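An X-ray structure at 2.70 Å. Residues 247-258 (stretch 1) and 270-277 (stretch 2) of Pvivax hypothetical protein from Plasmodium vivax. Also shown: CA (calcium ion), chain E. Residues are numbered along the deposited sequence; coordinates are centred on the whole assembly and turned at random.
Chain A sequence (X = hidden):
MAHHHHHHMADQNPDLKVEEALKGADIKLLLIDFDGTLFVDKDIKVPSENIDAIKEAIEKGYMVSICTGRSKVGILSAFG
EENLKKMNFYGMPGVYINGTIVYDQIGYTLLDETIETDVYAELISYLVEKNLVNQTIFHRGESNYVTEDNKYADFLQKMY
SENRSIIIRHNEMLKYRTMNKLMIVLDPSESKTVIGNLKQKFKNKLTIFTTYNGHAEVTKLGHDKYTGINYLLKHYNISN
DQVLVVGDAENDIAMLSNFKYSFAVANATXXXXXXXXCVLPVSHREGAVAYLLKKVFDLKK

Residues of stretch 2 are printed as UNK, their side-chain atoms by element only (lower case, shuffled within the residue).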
# COMPACT_ATOMS: atom_id res chain seq x y z
N GLY A 247 -12.53 -3.22 10.35
CA GLY A 247 -13.19 -2.97 9.06
C GLY A 247 -13.94 -4.16 8.49
O GLY A 247 -14.13 -5.16 9.18
N ASP A 248 -14.38 -4.05 7.24
CA ASP A 248 -15.33 -5.02 6.70
C ASP A 248 -15.27 -5.31 5.20
O ASP A 248 -15.70 -6.39 4.79
CB ASP A 248 -16.75 -4.58 7.04
CG ASP A 248 -17.20 -3.40 6.22
OD1 ASP A 248 -16.56 -2.33 6.32
OD2 ASP A 248 -18.19 -3.53 5.48
N ALA A 249 -14.75 -4.38 4.41
CA ALA A 249 -14.94 -4.42 2.96
C ALA A 249 -13.63 -4.31 2.16
O ALA A 249 -12.53 -4.29 2.73
CB ALA A 249 -15.91 -3.32 2.57
N GLU A 250 -13.77 -4.23 0.84
CA GLU A 250 -12.63 -4.13 -0.07
C GLU A 250 -11.71 -2.93 0.21
O GLU A 250 -10.48 -3.04 0.14
CB GLU A 250 -13.13 -4.07 -1.51
CG GLU A 250 -12.08 -4.39 -2.55
CD GLU A 250 -12.65 -4.41 -3.96
OE1 GLU A 250 -13.20 -3.37 -4.41
OE2 GLU A 250 -12.55 -5.47 -4.62
N ASN A 251 -12.31 -1.78 0.53
CA ASN A 251 -11.52 -0.56 0.79
C ASN A 251 -10.87 -0.51 2.19
O ASN A 251 -10.25 0.49 2.55
CB ASN A 251 -12.36 0.70 0.54
CG ASN A 251 -13.51 0.85 1.50
OD1 ASN A 251 -13.99 -0.13 2.08
ND2 ASN A 251 -13.95 2.08 1.70
N ASP A 252 -11.02 -1.60 2.96
CA ASP A 252 -10.36 -1.74 4.26
C ASP A 252 -9.16 -2.70 4.21
O ASP A 252 -8.39 -2.78 5.16
CB ASP A 252 -11.35 -2.27 5.31
CG ASP A 252 -12.52 -1.35 5.55
OD1 ASP A 252 -12.30 -0.16 5.83
OD2 ASP A 252 -13.68 -1.83 5.47
N ILE A 253 -9.01 -3.45 3.13
CA ILE A 253 -8.07 -4.57 3.11
C ILE A 253 -6.60 -4.18 3.33
O ILE A 253 -5.86 -4.90 4.01
CB ILE A 253 -8.19 -5.37 1.79
CG1 ILE A 253 -9.54 -6.08 1.73
CG2 ILE A 253 -7.06 -6.38 1.64
CD1 ILE A 253 -9.93 -6.40 0.34
N ALA A 254 -6.18 -3.07 2.75
CA ALA A 254 -4.79 -2.63 2.89
C ALA A 254 -4.49 -2.21 4.31
O ALA A 254 -3.36 -2.39 4.75
CB ALA A 254 -4.47 -1.50 1.95
N MET A 255 -5.46 -1.65 5.02
CA MET A 255 -5.22 -1.28 6.41
C MET A 255 -5.37 -2.48 7.35
O MET A 255 -4.77 -2.50 8.42
CB MET A 255 -6.11 -0.12 6.84
CG MET A 255 -7.53 -0.48 7.19
SD MET A 255 -8.36 1.00 7.74
CE MET A 255 -10.00 0.37 8.12
N LEU A 256 -6.16 -3.47 6.96
CA LEU A 256 -6.28 -4.71 7.74
C LEU A 256 -5.04 -5.61 7.57
O LEU A 256 -4.64 -6.30 8.51
CB LEU A 256 -7.55 -5.46 7.36
CG LEU A 256 -8.86 -4.72 7.65
CD1 LEU A 256 -10.05 -5.38 6.95
CD2 LEU A 256 -9.10 -4.62 9.14
N SER A 257 -4.44 -5.59 6.38
CA SER A 257 -3.26 -6.41 6.09
C SER A 257 -1.99 -5.87 6.74
O SER A 257 -1.21 -6.64 7.30
CB SER A 257 -3.02 -6.51 4.58
OG SER A 257 -4.04 -7.26 3.96
N ASN A 258 -1.78 -4.56 6.67
CA ASN A 258 -0.51 -3.95 7.10
C ASN A 258 -0.44 -3.57 8.58
O ASN A 258 0.60 -3.11 9.06
CB ASN A 258 -0.17 -2.75 6.23
CG ASN A 258 -0.00 -3.12 4.77
OD1 ASN A 258 -0.97 -3.26 4.06
ND2 ASN A 258 1.23 -3.27 4.33
N UNK A 270 -15.37 -11.86 2.83
CA UNK A 270 -14.41 -12.96 3.00
C UNK A 270 -12.98 -12.49 2.89
O UNK A 270 -12.12 -12.94 3.64
o UNK A 270 -16.21 -14.97 3.49
c UNK A 270 -14.63 -14.07 1.97
c UNK A 270 -15.81 -14.94 2.31
o UNK A 270 -16.33 -15.61 1.39
N UNK A 271 -12.72 -11.60 1.93
CA UNK A 271 -11.40 -11.03 1.75
C UNK A 271 -10.91 -10.27 2.99
O UNK A 271 -9.79 -10.48 3.45
o UNK A 271 -10.24 -9.34 0.52
c UNK A 271 -11.42 -10.09 0.55
N UNK A 272 -11.76 -9.42 3.54
CA UNK A 272 -11.42 -8.63 4.71
C UNK A 272 -11.17 -9.54 5.91
O UNK A 272 -10.28 -9.28 6.71
c UNK A 272 -12.52 -7.64 5.03
N UNK A 273 -11.98 -10.59 6.04
CA UNK A 273 -11.85 -11.54 7.15
C UNK A 273 -10.49 -12.23 7.17
O UNK A 273 -9.93 -12.46 8.25
c UNK A 273 -15.38 -13.25 7.59
c UNK A 273 -12.96 -12.60 7.10
c UNK A 273 -16.71 -12.79 8.21
n UNK A 273 -17.73 -13.86 8.33
c UNK A 273 -14.33 -12.13 7.62
N UNK A 274 -9.96 -12.57 5.99
CA UNK A 274 -8.68 -13.27 5.88
C UNK A 274 -7.49 -12.33 6.00
O UNK A 274 -6.45 -12.72 6.54
o UNK A 274 -8.91 -13.27 3.47
c UNK A 274 -8.59 -14.07 4.58
N UNK A 275 -7.62 -11.10 5.50
CA UNK A 275 -6.50 -10.15 5.51
C UNK A 275 -6.27 -9.57 6.91
O UNK A 275 -5.15 -9.18 7.26
c UNK A 275 -6.71 -9.06 4.46
n UNK A 275 -6.18 -10.26 1.03
c UNK A 275 -7.05 -10.01 2.07
c UNK A 275 -4.96 -9.90 1.39
n UNK A 275 -5.02 -9.43 2.63
c UNK A 275 -6.32 -9.49 3.08
N UNK A 276 -7.33 -9.55 7.71
CA UNK A 276 -7.25 -9.14 9.11
C UNK A 276 -6.59 -10.22 9.94
O UNK A 276 -6.47 -11.35 9.50
c UNK A 276 -8.65 -8.84 9.64
N UNK A 277 -6.17 -9.87 11.15
CA UNK A 277 -5.54 -10.83 12.06
C UNK A 277 -6.59 -11.74 12.65
O UNK A 277 -6.39 -12.94 12.84
c UNK A 277 -2.09 -10.44 15.78
c UNK A 277 -3.56 -10.38 15.37
c UNK A 277 -4.82 -10.11 13.20
n UNK A 277 -1.86 -9.80 17.13
c UNK A 277 -3.83 -10.98 13.99
CA CA E . -16.95 0.06 5.41

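Position 270 opens the second helix with four side-chain atoms, two carbons and then two oxygens on the second carbon. Its CA-to-CB bond points away from stretch 1, and the side chain touches nothing there. That forked end is a carboxylate on a short stem, so the residue is Asp270.

Position 271 carries one carbon and one oxygen, and its CA-to-CB bond points toward the first helix. The oxygen lies 3.0 Å from CD1 of Ile253, a tight polar-on-apolar contact. One carbon ending in oxygen is a serine, Ser271.

At position 272 a single carbon follows CA. This lone carbon packs 3.4 Å from the backbone O of Asp248 and 3.9 Å from CD1 of Leu256, and the CA of Ile253 is 5.5 Å from the CA of position 272. One carbon and nothing beyond it makes this Ala272.

Position 273 has four carbons in a row ending in nitrogen; its CA-to-CB bond points away from stretch 1, and chi2 to chi4 are t. This is Lys273. Position 274 repeats the pattern of one carbon and one oxygen, out of reach of stretch 1, so it is Ser274.

Position 275 shows one carbon and then a five-membered ring of three carbons and two nitrogens. CG2 of Ile253 sits over one ring face, 3.6 Å from the centroid and 17° off the normal, a CH-pi contact, and OG of Ser257 lies at the ring edge. The ring is an imidazole, hence His275. Its ND1 gives a weak hydrogen bond to OG of Ser257 (2.7 Å, with a bent angle of 127°). OG of Ser257 in turn donates to O of Ile253 at 3.0 Å, tying the polar edge back to the first helix.

Position 276 again has one carbon, 4.2 Å from CB of Leu256; it is Ala276, the first residue to leave helical geometry. Position 277 has four carbons ending in nitrogen, and its end leads away: Lys277.

The contact joins two helices at 19°, nearly parallel, with axes 8.8 Å apart at closest. Approach is close enough that CA of Ser257 makes a CA-H...O contact with O of His275 at 3.6 Å. Beside this interface, OD2 of Asp252 accepts from N of Asp248 (2.9 Å) and N of Ala249 (3.0 Å), bracing the loop whose carbonyl meets Ala272; OD1 of Asp248 binds the calcium at 2.6 Å. The readable pattern is two alanine CB atoms, four residues apart, packed on Leu256, and one imidazole that meets Ile253 over its face and Ser257 at its edge.

Stretch 2, residues 270-277: DSAKSHAK
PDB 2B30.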